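Local coordinates for inosine-uridine preferring nucleoside hydrolase family protein (Bacillus anthracis, PDB 2C40), which belongs to the inosine-uridine preferring nucleoside hydrolase family and holds a calcium ion and alpha-D-ribofuranose side by side in one pocket, at residues A[5-10]-A[128-133]; A[35-40]-A[71-76]; A[159-164]-A[170-175]; A[268-271]-A[277-280]. All coordinates share one frame; numbering follows the deposited sequence. Where two conformers were deposited one is given.

Contact 1. Residues A[5-10]-A[128-133]; sequences YFNHDG and LTDLAR. With CA (calcium ion), chain C.
The amide of Asn7 and the carboxylate of Asp130 meet with their planes nearly perpendicular, 87° apart, and the two side chains cross at about a right angle. The modelled Asn7 OD1 lies 2.8 Å from Asp130 OD2, but the amide is probably turned over, and turned back the pair may be a hydrogen bond. The other carboxylate oxygen, Asp130 OD1, is hydrogen-bonded to the hydroxyls of Ser65 and Ser67. Asp130 lies in the first turn of helix 129-137, where the helix end would probably favour a negative charge. The histidine ring of the strand is held at both nitrogens: Gly10 N donates in the ring plane to His8 ND1 at 3.0 Å, and His8 NE2 is bonded to Ser48. Strand 2-8 is an inner parallel strand of the alpha/beta sheet, and its carboxyl end runs into the aspartate-rich motif near the amino terminus that marks this family. Gly10, with positive phi, suits the turn there. With CG between the backbone N and the carbonyl carbon (chi1 67°), the Asp9 carboxylate is turned to the metal, and Asp9 OD2 binds the calcium ion at 2.3 Å. Water 1 is a further ligand, 2.5 Å from the calcium ion, and donates to Asp9 OD1 at 2.6 Å. Asp14, the carbonyl of Thr125 and Asp247 also bind this metal.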
loop_
_atom_site.group_PDB
_atom_site.type_symbol
_atom_site.label_atom_id
_atom_site.label_comp_id
_atom_site.label_asym_id
_atom_site.label_seq_id
_atom_site.Cartn_x
_atom_site.Cartn_y
_atom_site.Cartn_z
ATOM N N TYR A 5 -7.390 9.371 26.679
ATOM C CA TYR A 5 -7.408 10.287 25.559
ATOM C C TYR A 5 -6.245 9.924 24.659
ATOM O O TYR A 5 -5.120 9.877 25.119
ATOM C CB TYR A 5 -7.283 11.737 26.032
ATOM C CG TYR A 5 -7.413 12.710 24.922
ATOM C CD1 TYR A 5 -6.372 12.896 23.998
ATOM C CD2 TYR A 5 -8.573 13.476 24.773
ATOM C CE1 TYR A 5 -6.503 13.817 22.926
ATOM C CE2 TYR A 5 -8.703 14.378 23.730
ATOM C CZ TYR A 5 -7.656 14.542 22.812
ATOM O OH TYR A 5 -7.797 15.441 21.774
ATOM N N PHE A 6 -6.534 9.707 23.371
ATOM C CA PHE A 6 -5.591 9.171 22.385
ATOM C C PHE A 6 -5.242 10.208 21.309
ATOM O O PHE A 6 -6.119 10.603 20.525
ATOM C CB PHE A 6 -6.240 7.937 21.729
ATOM C CG PHE A 6 -5.403 7.235 20.714
ATOM C CD1 PHE A 6 -6.011 6.590 19.662
ATOM C CD2 PHE A 6 -4.033 7.167 20.824
ATOM C CE1 PHE A 6 -5.271 5.927 18.711
ATOM C CE2 PHE A 6 -3.275 6.502 19.871
ATOM C CZ PHE A 6 -3.878 5.878 18.813
ATOM N N ASN A 7 -3.969 10.616 21.269
ATOM C CA ASN A 7 -3.431 11.491 20.206
ATOM C C ASN A 7 -2.497 10.651 19.320
ATOM O O ASN A 7 -1.567 10.029 19.813
ATOM C CB ASN A 7 -2.702 12.708 20.844
ATOM C CG ASN A 7 -2.268 13.760 19.823
ATOM O OD1 ASN A 7 -3.023 14.698 19.502
ATOM N ND2 ASN A 7 -1.044 13.619 19.310
ATOM N N HIS A 8 -2.759 10.591 18.012
ATOM C CA HIS A 8 -1.952 9.740 17.110
ATOM C C HIS A 8 -1.594 10.476 15.853
ATOM O O HIS A 8 -2.216 11.474 15.536
ATOM C CB HIS A 8 -2.667 8.408 16.780
ATOM C CG HIS A 8 -3.861 8.512 15.850
ATOM N ND1 HIS A 8 -3.747 8.512 14.474
ATOM C CD2 HIS A 8 -5.195 8.506 16.118
ATOM C CE1 HIS A 8 -4.958 8.552 13.944
ATOM N NE2 HIS A 8 -5.854 8.550 14.921
ATOM N N ASP A 9 -0.590 9.983 15.125
ATOM C CA ASP A 9 -0.247 10.630 13.846
ATOM C C ASP A 9 -0.452 9.776 12.601
ATOM O O ASP A 9 0.265 9.908 11.655
ATOM C CB ASP A 9 1.146 11.245 13.874
ATOM C CG ASP A 9 2.246 10.234 13.967
ATOM O OD1 ASP A 9 3.389 10.635 13.672
ATOM O OD2 ASP A 9 1.979 9.068 14.336
ATOM N N GLY A 10 -1.433 8.889 12.652
ATOM C CA GLY A 10 -2.040 8.288 11.467
ATOM C C GLY A 10 -1.175 7.417 10.583
ATOM O O GLY A 10 -1.544 7.192 9.450
ATOM N N LEU A 128 4.723 15.064 20.437
ATOM C CA LEU A 128 4.064 15.566 21.635
ATOM C C LEU A 128 3.492 16.966 21.520
ATOM O O LEU A 128 3.014 17.488 22.495
ATOM C CB LEU A 128 5.033 15.522 22.813
ATOM C CG LEU A 128 5.258 14.136 23.422
ATOM C CD1 LEU A 128 6.447 14.248 24.367
ATOM C CD2 LEU A 128 4.004 13.649 24.146
ATOM N N THR A 129 3.482 17.565 20.340
ATOM C CA THR A 129 3.223 19.011 20.265
ATOM C C THR A 129 1.797 19.455 20.623
ATOM O O THR A 129 1.645 20.523 21.231
ATOM C CB THR A 129 3.852 19.730 19.025
ATOM O OG1 THR A 129 2.948 20.674 18.395
ATOM C CG2 THR A 129 4.494 18.823 18.087
ATOM N N ASP A 130 0.777 18.617 20.376
ATOM C CA ASP A 130 -0.588 18.980 20.863
ATOM C C ASP A 130 -0.642 19.047 22.407
ATOM O O ASP A 130 -1.385 19.870 22.992
ATOM C CB ASP A 130 -1.683 18.009 20.370
ATOM C CG ASP A 130 -2.011 18.149 18.874
ATOM O OD1 ASP A 130 -1.906 19.251 18.296
ATOM O OD2 ASP A 130 -2.414 17.115 18.276
ATOM N N LEU A 131 0.112 18.172 23.074
ATOM C CA LEU A 131 0.210 18.219 24.531
ATOM C C LEU A 131 1.072 19.376 25.077
ATOM O O LEU A 131 0.731 19.998 26.079
ATOM C CB LEU A 131 0.689 16.868 25.084
ATOM C CG LEU A 131 0.921 16.733 26.601
ATOM C CD1 LEU A 131 -0.341 16.949 27.420
ATOM C CD2 LEU A 131 1.532 15.385 26.936
ATOM N N ALA A 132 2.222 19.619 24.488
ATOM C CA ALA A 132 3.068 20.751 24.877
ATOM C C ALA A 132 2.255 22.007 24.876
ATOM O O ALA A 132 2.286 22.829 25.811
ATOM C CB ALA A 132 4.243 20.873 23.868
ATOM N N ARG A 133 1.507 22.141 23.800
ATOM C CA ARG A 133 0.672 23.296 23.548
ATOM C C ARG A 133 -0.489 23.430 24.536
ATOM O O ARG A 133 -0.724 24.498 25.018
ATOM C CB ARG A 133 0.186 23.214 22.110
ATOM C CG ARG A 133 -0.328 24.485 21.580
ATOM C CD ARG A 133 0.281 24.800 20.171
ATOM N NE ARG A 133 -0.318 23.971 19.162
ATOM C CZ ARG A 133 -1.226 24.377 18.278
ATOM N NH1 ARG A 133 -1.643 25.646 18.208
ATOM N NH2 ARG A 133 -1.689 23.493 17.406
HETATM CA CA CA C . 2.857 7.027 15.078
HETATM O O HOH W 1 4.709 8.581 14.566
#

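Contact 2. Residues A[35-40]-A[71-76]. With RIB (alpha-D-ribofuranose), chain D.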
loop_
_atom_site.group_PDB
_atom_site.type_symbol
_atom_site.label_atom_id
_atom_site.label_comp_id
_atom_site.label_asym_id
_atom_site.label_seq_id
_atom_site.Cartn_x
_atom_site.Cartn_y
_atom_site.Cartn_z
ATOM N N ILE A 35 -2.718 14.255 14.715
ATOM C CA ILE A 35 -1.702 15.258 14.368
ATOM C C ILE A 35 -1.054 14.860 13.027
ATOM O O ILE A 35 -0.706 13.695 12.811
ATOM C CB ILE A 35 -0.648 15.514 15.541
ATOM C CG1 ILE A 35 0.214 16.744 15.224
ATOM C CG2 ILE A 35 0.199 14.247 15.836
ATOM C CD1 ILE A 35 1.233 17.068 16.277
ATOM N N PRO A 36 -0.938 15.821 12.090
ATOM C CA PRO A 36 -0.402 15.519 10.764
ATOM C C PRO A 36 1.144 15.375 10.695
ATOM O O PRO A 36 1.821 16.101 9.975
ATOM C CB PRO A 36 -0.963 16.692 9.921
ATOM C CG PRO A 36 -0.945 17.817 10.826
ATOM C CD PRO A 36 -1.389 17.229 12.176
ATOM N N ALA A 37 1.685 14.411 11.435
ATOM C CA ALA A 37 3.124 14.232 11.526
ATOM C C ALA A 37 3.507 13.112 10.545
ATOM O O ALA A 37 3.920 13.407 9.422
ATOM C CB ALA A 37 3.546 13.938 12.951
ATOM N N ASP A 38 3.332 11.850 10.924
ATOM C CA ASP A 38 3.582 10.744 9.986
ATOM C C ASP A 38 2.356 10.427 9.124
ATOM O O ASP A 38 2.048 9.272 8.847
ATOM C CB ASP A 38 4.020 9.529 10.757
ATOM C CG ASP A 38 4.677 8.504 9.906
ATOM O OD1 ASP A 38 4.735 7.377 10.404
ATOM O OD2 ASP A 38 5.087 8.796 8.768
ATOM N N CYS A 39 1.636 11.467 8.754
ATOM C CA CYS A 39 0.424 11.338 7.972
ATOM C C CYS A 39 0.061 12.690 7.383
ATOM O O CYS A 39 0.521 13.715 7.843
ATOM C CB CYS A 39 -0.759 10.813 8.806
ATOM S SG CYS A 39 -1.581 11.985 9.950
ATOM N N TYR A 40 -0.740 12.640 6.328
ATOM C CA TYR A 40 -1.514 13.762 5.873
ATOM C C TYR A 40 -2.822 13.787 6.663
ATOM O O TYR A 40 -3.407 12.766 6.937
ATOM C CB TYR A 40 -1.750 13.654 4.366
ATOM C CG TYR A 40 -0.501 13.957 3.553
ATOM C CD1 TYR A 40 0.469 12.973 3.296
ATOM C CD2 TYR A 40 -0.264 15.235 3.088
ATOM C CE1 TYR A 40 1.625 13.276 2.571
ATOM C CE2 TYR A 40 0.873 15.535 2.339
ATOM C CZ TYR A 40 1.804 14.549 2.082
ATOM O OH TYR A 40 2.906 14.893 1.346
ATOM N N ASN A 71 10.497 19.326 12.292
ATOM C CA ASN A 71 11.224 18.437 11.395
ATOM C C ASN A 71 10.242 17.425 10.803
ATOM O O ASN A 71 9.964 16.408 11.429
ATOM C CB ASN A 71 12.363 17.762 12.161
ATOM C CG ASN A 71 13.351 18.756 12.697
ATOM O OD1 ASN A 71 13.893 19.517 11.918
ATOM N ND2 ASN A 71 13.603 18.759 14.042
ATOM N N PRO A 72 9.649 17.749 9.630
ATOM C CA PRO A 72 8.610 16.883 9.032
ATOM C C PRO A 72 9.045 15.423 8.717
ATOM O O PRO A 72 10.200 15.181 8.480
ATOM C CB PRO A 72 8.218 17.642 7.771
ATOM C CG PRO A 72 8.707 19.105 8.008
ATOM C CD PRO A 72 9.919 18.955 8.813
ATOM N N PHE A 73 8.129 14.464 8.787
ATOM C CA PHE A 73 8.403 13.060 8.417
ATOM C C PHE A 73 8.617 12.919 6.913
ATOM O O PHE A 73 8.227 13.806 6.147
ATOM C CB PHE A 73 7.240 12.163 8.836
ATOM C CG PHE A 73 7.254 11.724 10.293
ATOM C CD1 PHE A 73 6.736 12.545 11.309
ATOM C CD2 PHE A 73 7.667 10.467 10.637
ATOM C CE1 PHE A 73 6.730 12.166 12.599
ATOM C CE2 PHE A 73 7.628 10.038 11.960
ATOM C CZ PHE A 73 7.193 10.895 12.950
ATOM N N PRO A 74 9.307 11.832 6.470
ATOM C CA PRO A 74 9.454 11.580 5.048
ATOM C C PRO A 74 8.108 11.468 4.343
ATOM O O PRO A 74 7.195 10.895 4.928
ATOM C CB PRO A 74 10.221 10.227 5.010
ATOM C CG PRO A 74 10.942 10.181 6.351
ATOM C CD PRO A 74 10.051 10.853 7.292
ATOM N N LYS A 75 7.968 12.004 3.124
ATOM C CA LYS A 75 6.676 11.969 2.446
ATOM C C LYS A 75 6.144 10.549 2.304
ATOM O O LYS A 75 4.949 10.313 2.463
ATOM C CB LYS A 75 6.739 12.616 1.082
ATOM C CG LYS A 75 5.330 12.767 0.436
ATOM C CD LYS A 75 5.371 12.905 -1.052
ATOM C CE LYS A 75 4.813 14.245 -1.461
ATOM N NZ LYS A 75 4.397 14.324 -2.867
ATOM N N ASP A 76 7.004 9.597 1.966
ATOM C CA ASP A 76 6.493 8.253 1.563
ATOM C C ASP A 76 5.870 7.509 2.743
ATOM O O ASP A 76 4.902 6.792 2.568
ATOM C CB ASP A 76 7.531 7.413 0.777
HETATM O O5 RIB D . 9.668 6.598 15.439
HETATM C C5 RIB D . 8.602 5.609 15.382
HETATM C C4 RIB D . 7.320 6.323 14.948
HETATM O O4 RIB D . 7.531 6.761 13.589
HETATM C C3 RIB D . 5.987 5.548 14.999
HETATM O O3 RIB D . 5.166 6.108 16.075
HETATM C C2 RIB D . 5.387 5.601 13.525
HETATM O O2 RIB D . 3.962 5.960 13.211
HETATM C C1 RIB D . 6.353 6.549 12.770
HETATM O O HOH W 2 5.193 15.536 9.082
#
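The wall of the alpha-D-ribofuranose pocket is built here from two loops, and Asp38 lying over the ring of Phe73 joins them. Residues 35-40 lead from strand 27-34 to helix 41-55, while 71-76 run into the short helix 75-78. Asp38 CB stands over the ring centre, 3.8 Å from the Phe73 centroid and 10° off its normal, a CH-pi contact. The carboxylate continues across the same ring, stacked at 17° to it, with Asp38 OD2 3.6 Å from Phe73 CD2. Because CG is anti to the backbone N (chi1 -163°), the other oxygen can reach the sugar: Asp38 OD1 is 3.0 Å from C1 of alpha-D-ribofuranose. Asp38 OD2, by contrast, is buried without a polar partner in the model. A flat aromatic serves well between loop and ligand, since its face takes Asp38 while its edge meets the sugar, Phe73 CE2 lying 3.7 Å from O4. Small Ala37 fits against the ring, CB to Phe73 CE1 3.7 Å, and water 2 bridges Ala37 O and Phe73 N. Phe73 also stacks on Trp172; aspartate and aromatic side chains together line this sugar site, at the carboxyl ends of parallel strands in an alpha/beta fold.

Contact 3. Residues A[159-164]-A[170-175]; sequences GNVHEP and AEWNSF. With RIB (alpha-D-ribofuranose), chain D.
Val161 presents one methyl group to each of two aromatic rings. Its CG2 lies over the five-membered ring of Trp172, 3.6 Å from that centroid and 7° off the normal. With CG1 anti to the backbone N (chi1 179°), the second methyl covers the face of Phe175, Val161 CG1 being 3.6 Å from the ring centroid. Both are CH-pi contacts, and a branched valine suits the place because its two methyls diverge toward different rings. Phe175 in turn brings CD2 over the same face of the indole as Val161 CG2, while Trp172 CE3 meets the edge of the phenyl ring. Glu163 crosses the indole at about a right angle, its OE2 at the edge near CZ2; water 3 accepts from Trp172 NE1 and donates to Glu163 OE2. Helix 172-176 begins here with Glu171 as N-cap: OE1 accepts from Asn173 N at 2.7 Å, met from above the carboxylate plane, and OE2 takes both Ser174 N and Ser174 OG. Gly153 N adds a further bond to OE2. This fixed carboxylate also receives the sugar hydroxyl, alpha-D-ribofuranose O5 donating to Glu171 OE1 at 2.8 Å. Asn160, its amide tilted 68° to the indole, divides its two ends: ND2 donates to O5 of the sugar at 2.9 Å, and OD1 accepts a weak bond from Trp172 N at 3.0 Å. Asn173 ND2 donates to O3 of alpha-D-ribofuranose at 3.2 Å and is also hydrogen-bonded to the carbonyls of Met151 and Thr125.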
loop_
_atom_site.group_PDB
_atom_site.type_symbol
_atom_site.label_atom_id
_atom_site.label_comp_id
_atom_site.label_asym_id
_atom_site.label_seq_id
_atom_site.Cartn_x
_atom_site.Cartn_y
_atom_site.Cartn_z
ATOM N N GLY A 159 19.396 6.174 16.549
ATOM C CA GLY A 159 17.939 6.134 16.420
ATOM C C GLY A 159 17.468 5.760 15.024
ATOM O O GLY A 159 18.169 5.100 14.282
ATOM N N ASN A 160 16.260 6.184 14.664
ATOM C CA ASN A 160 15.677 5.819 13.339
ATOM C C ASN A 160 15.502 7.046 12.468
ATOM O O ASN A 160 14.909 6.984 11.351
ATOM C CB ASN A 160 14.345 5.138 13.515
ATOM C CG ASN A 160 13.321 6.035 14.225
ATOM O OD1 ASN A 160 13.677 7.045 14.823
ATOM N ND2 ASN A 160 12.062 5.673 14.137
ATOM N N VAL A 161 16.074 8.158 12.937
ATOM C CA VAL A 161 16.152 9.396 12.161
ATOM C C VAL A 161 17.482 9.451 11.382
ATOM O O VAL A 161 18.555 9.511 11.967
ATOM C CB VAL A 161 16.011 10.662 13.095
ATOM C CG1 VAL A 161 16.113 11.924 12.320
ATOM C CG2 VAL A 161 14.684 10.677 13.773
ATOM N N HIS A 162 17.404 9.436 10.054
ATOM C CA HIS A 162 18.601 9.549 9.224
ATOM C C HIS A 162 18.359 10.667 8.188
ATOM O O HIS A 162 17.897 10.435 7.109
ATOM C CB HIS A 162 19.033 8.158 8.703
ATOM C CG HIS A 162 19.331 7.200 9.835
ATOM N ND1 HIS A 162 18.454 6.206 10.233
ATOM C CD2 HIS A 162 20.347 7.179 10.745
ATOM C CE1 HIS A 162 18.934 5.588 11.300
ATOM N NE2 HIS A 162 20.082 6.158 11.631
ATOM N N GLU A 163 18.612 11.906 8.609
ATOM C CA GLU A 163 18.170 13.098 7.910
ATOM C C GLU A 163 19.234 14.175 7.903
ATOM O O GLU A 163 20.076 14.247 8.801
ATOM C CB GLU A 163 16.946 13.697 8.581
ATOM C CG GLU A 163 15.729 12.854 8.548
ATOM C CD GLU A 163 15.248 12.519 7.174
ATOM O OE1 GLU A 163 15.366 13.345 6.227
ATOM O OE2 GLU A 163 14.728 11.400 7.047
ATOM N N PRO A 164 19.189 15.056 6.901
ATOM C CA PRO A 164 20.163 16.149 6.942
ATOM C C PRO A 164 20.025 16.999 8.234
ATOM O O PRO A 164 18.957 17.038 8.886
ATOM C CB PRO A 164 19.823 16.950 5.682
ATOM C CG PRO A 164 19.170 15.958 4.776
ATOM C CD PRO A 164 18.332 15.144 5.709
ATOM N N ALA A 170 18.523 10.443 17.463
ATOM C CA ALA A 170 17.150 10.651 17.935
ATOM C C ALA A 170 16.170 9.658 17.304
ATOM O O ALA A 170 16.439 9.038 16.246
ATOM C CB ALA A 170 16.669 12.057 17.622
ATOM N N GLU A 171 15.026 9.560 17.953
ATOM C CA GLU A 171 13.887 8.807 17.472
ATOM C C GLU A 171 12.909 9.827 16.864
ATOM O O GLU A 171 12.906 10.999 17.253
ATOM C CB GLU A 171 13.324 8.027 18.647
ATOM C CG GLU A 171 12.015 7.391 18.444
ATOM C CD GLU A 171 10.862 8.357 18.541
ATOM O OE1 GLU A 171 9.915 8.053 17.811
ATOM O OE2 GLU A 171 10.913 9.404 19.298
ATOM N N TRP A 172 12.113 9.393 15.873
ATOM C CA TRP A 172 11.269 10.286 15.065
ATOM C C TRP A 172 10.199 11.110 15.779
ATOM O O TRP A 172 10.000 12.289 15.446
ATOM C CB TRP A 172 10.622 9.506 13.867
ATOM C CG TRP A 172 11.352 9.750 12.577
ATOM C CD1 TRP A 172 12.157 8.879 11.902
ATOM C CD2 TRP A 172 11.409 10.982 11.868
ATOM N NE1 TRP A 172 12.672 9.479 10.787
ATOM C CE2 TRP A 172 12.235 10.779 10.749
ATOM C CE3 TRP A 172 10.798 12.234 12.045
ATOM C CZ2 TRP A 172 12.504 11.797 9.836
ATOM C CZ3 TRP A 172 11.045 13.229 11.142
ATOM C CH2 TRP A 172 11.893 13.011 10.047
ATOM N N ASN A 173 9.413 10.502 16.667
ATOM C CA ASN A 173 8.391 11.281 17.384
ATOM C C ASN A 173 8.998 12.438 18.198
ATOM O O ASN A 173 8.397 13.515 18.279
ATOM C CB ASN A 173 7.480 10.387 18.247
ATOM C CG ASN A 173 6.522 9.521 17.399
ATOM O OD1 ASN A 173 6.270 9.816 16.226
ATOM N ND2 ASN A 173 5.947 8.487 18.015
ATOM N N SER A 174 10.174 12.216 18.793
ATOM C CA SER A 174 10.915 13.278 19.473
ATOM C C SER A 174 11.492 14.277 18.480
ATOM O O SER A 174 11.330 15.478 18.641
ATOM C CB SER A 174 12.072 12.731 20.311
ATOM O OG SER A 174 11.673 11.598 21.050
ATOM N N PHE A 175 12.184 13.772 17.472
ATOM C CA PHE A 175 12.781 14.632 16.443
ATOM C C PHE A 175 11.775 15.599 15.764
ATOM O O PHE A 175 12.112 16.718 15.505
ATOM C CB PHE A 175 13.472 13.751 15.411
ATOM C CG PHE A 175 14.251 14.508 14.347
ATOM C CD1 PHE A 175 15.363 15.254 14.695
ATOM C CD2 PHE A 175 13.889 14.419 13.003
ATOM C CE1 PHE A 175 16.087 15.934 13.757
ATOM C CE2 PHE A 175 14.602 15.105 12.014
ATOM C CZ PHE A 175 15.717 15.848 12.370
HETATM O O5 RIB D . 9.668 6.598 15.439
HETATM C C5 RIB D . 8.602 5.609 15.382
HETATM C C4 RIB D . 7.320 6.323 14.948
HETATM O O4 RIB D . 7.531 6.761 13.589
HETATM C C3 RIB D . 5.987 5.548 14.999
HETATM O O3 RIB D . 5.166 6.108 16.075
HETATM C C2 RIB D . 5.387 5.601 13.525
HETATM O O2 RIB D . 3.962 5.960 13.211
HETATM C C1 RIB D . 6.353 6.549 12.770
HETATM O O HOH W 3 14.883 9.087 8.722
#

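Contact 4. Residues A[268-271]-A[277-280]; sequences IVHT and GRTV
Two antiparallel backbones pair here, with Ile268 and Val280 bonded in both directions: Ile268 N to Val280 O and Val280 N to Ile268 O, each 3.0 Å. Val269 and Thr279 form the next, non-hydrogen-bonded pair, their CA atoms 4.5 Å apart. Then His270 N donates to Arg278 O at 2.9 Å, and Gly277 N donates to His270 O at 2.8 Å. Two residues, Gly277 and Arg278, thus face one, His270, which fits a G1 beta bulge; the positive phi of Gly277 (85°) is the kind of backbone glycine tolerates. The bulge closes the loop end of the hairpin made by strands 261-269 and 279-281, the second of which is outermost in the sheet of this chain. On one face of the hairpin Ile268 and Val280 lie side by side, Ile268 CG1 3.9 Å from Val280 CB; beta-branched residues suit such extended strands. The His270 ring extends this cluster, its NE2 3.7 Å from Val280 CG2. It runs alongside Arg278, ring and guanidinium planes 41° apart, with His270 CE1 over a guanidinium face and 3.8 Å from NH1. Each has its polar partner beyond the pair: Ser275 OG for His270 ND1, and for Arg278 a salt bridge to Asp167 together with a bond to Thr169. On the opposite face Val269 CG1 approaches Thr279 CG2 at 4.1 Å. Val269 packs against Val181 and Trp185 of helix 178-186, whereas Thr279 OG1 is hydrogen-bonded to the carbonyl of Thr154.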
loop_
_atom_site.group_PDB
_atom_site.type_symbol
_atom_site.label_atom_id
_atom_site.label_comp_id
_atom_site.label_asym_id
_atom_site.label_seq_id
_atom_site.Cartn_x
_atom_site.Cartn_y
_atom_site.Cartn_z
ATOM N N ILE A 268 16.986 13.534 30.148
ATOM C CA ILE A 268 16.800 14.830 29.475
ATOM C C ILE A 268 16.540 14.644 27.928
ATOM O O ILE A 268 16.864 13.626 27.348
ATOM C CB ILE A 268 18.037 15.706 29.668
ATOM C CG1 ILE A 268 19.252 15.136 28.907
ATOM C CG2 ILE A 268 18.340 15.890 31.183
ATOM C CD1 ILE A 268 20.501 15.971 29.062
ATOM N N VAL A 269 15.966 15.654 27.284
ATOM C CA VAL A 269 15.890 15.693 25.835
ATOM C C VAL A 269 16.729 16.880 25.368
ATOM O O VAL A 269 16.665 17.958 25.989
ATOM C CB VAL A 269 14.506 16.032 25.249
ATOM C CG1 VAL A 269 14.244 15.228 23.905
ATOM C CG2 VAL A 269 13.386 15.883 26.230
ATOM N N HIS A 270 17.478 16.672 24.275
ATOM C CA HIS A 270 18.171 17.748 23.571
ATOM C C HIS A 270 17.178 18.427 22.696
ATOM O O HIS A 270 16.372 17.780 22.048
ATOM C CB HIS A 270 19.322 17.247 22.703
ATOM C CG HIS A 270 20.477 16.700 23.484
ATOM N ND1 HIS A 270 21.650 16.285 22.890
ATOM C CD2 HIS A 270 20.641 16.497 24.811
ATOM C CE1 HIS A 270 22.484 15.849 23.823
ATOM N NE2 HIS A 270 21.886 15.945 24.992
ATOM N N THR A 271 17.274 19.753 22.664
ATOM C CA THR A 271 16.261 20.619 22.060
ATOM C C THR A 271 16.745 21.280 20.760
ATOM O O THR A 271 15.914 21.697 19.943
ATOM C CB THR A 271 15.756 21.705 23.117
ATOM O OG1 THR A 271 15.221 22.846 22.451
ATOM C CG2 THR A 271 16.884 22.241 23.960
ATOM N N GLY A 277 16.266 16.280 19.674
ATOM C CA GLY A 277 15.409 15.112 19.814
ATOM C C GLY A 277 16.029 13.946 20.574
ATOM O O GLY A 277 15.311 13.055 21.033
ATOM N N ARG A 278 17.356 13.939 20.722
ATOM C CA ARG A 278 18.034 12.896 21.519
ATOM C C ARG A 278 17.575 12.871 22.986
ATOM O O ARG A 278 17.528 13.892 23.637
ATOM C CB ARG A 278 19.565 13.060 21.472
ATOM C CG ARG A 278 20.351 11.775 21.827
ATOM C CD ARG A 278 21.777 12.067 22.191
ATOM N NE ARG A 278 22.620 12.503 21.066
ATOM C CZ ARG A 278 23.883 12.915 21.233
ATOM N NH1 ARG A 278 24.427 12.911 22.429
ATOM N NH2 ARG A 278 24.618 13.308 20.209
ATOM N N THR A 279 17.246 11.667 23.472
ATOM C CA THR A 279 16.941 11.404 24.850
ATOM C C THR A 279 18.141 10.711 25.453
ATOM O O THR A 279 18.670 9.741 24.880
ATOM C CB THR A 279 15.708 10.486 24.987
ATOM O OG1 THR A 279 15.885 9.309 24.189
ATOM C CG2 THR A 279 14.430 11.213 24.584
ATOM N N VAL A 280 18.551 11.203 26.629
ATOM C CA VAL A 280 19.817 10.865 27.254
ATOM C C VAL A 280 19.569 10.587 28.747
ATOM O O VAL A 280 18.961 11.400 29.419
ATOM C CB VAL A 280 20.837 12.059 27.120
ATOM C CG1 VAL A 280 22.163 11.731 27.772
ATOM C CG2 VAL A 280 21.047 12.437 25.676
#

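Contact 1 encloses contact 2 along the chain, and contacts 3 and 4 follow in series. Contacts 1 and 4 both reach the one mixed sheet, at inner strand 2-8 and at outermost strand 279-281, their centres about 18 Å apart. Contacts 1 and 2 meet where Asp9 OD1 lies 3.0 Å from Asp38 N, a probable hydrogen bond that joins the calcium site to the sugar wall. Contacts 2 and 3, centres about 12 Å apart, both touch alpha-D-ribofuranose. Contact 4 lies about 11 Å from contact 3, between centres, and packs Gly277 against Ala170 and Ser174. Residues 5-10 and the segments of contacts 2 and 3 thus meet at the pocket, while contact 4 lies at the sheet's edge.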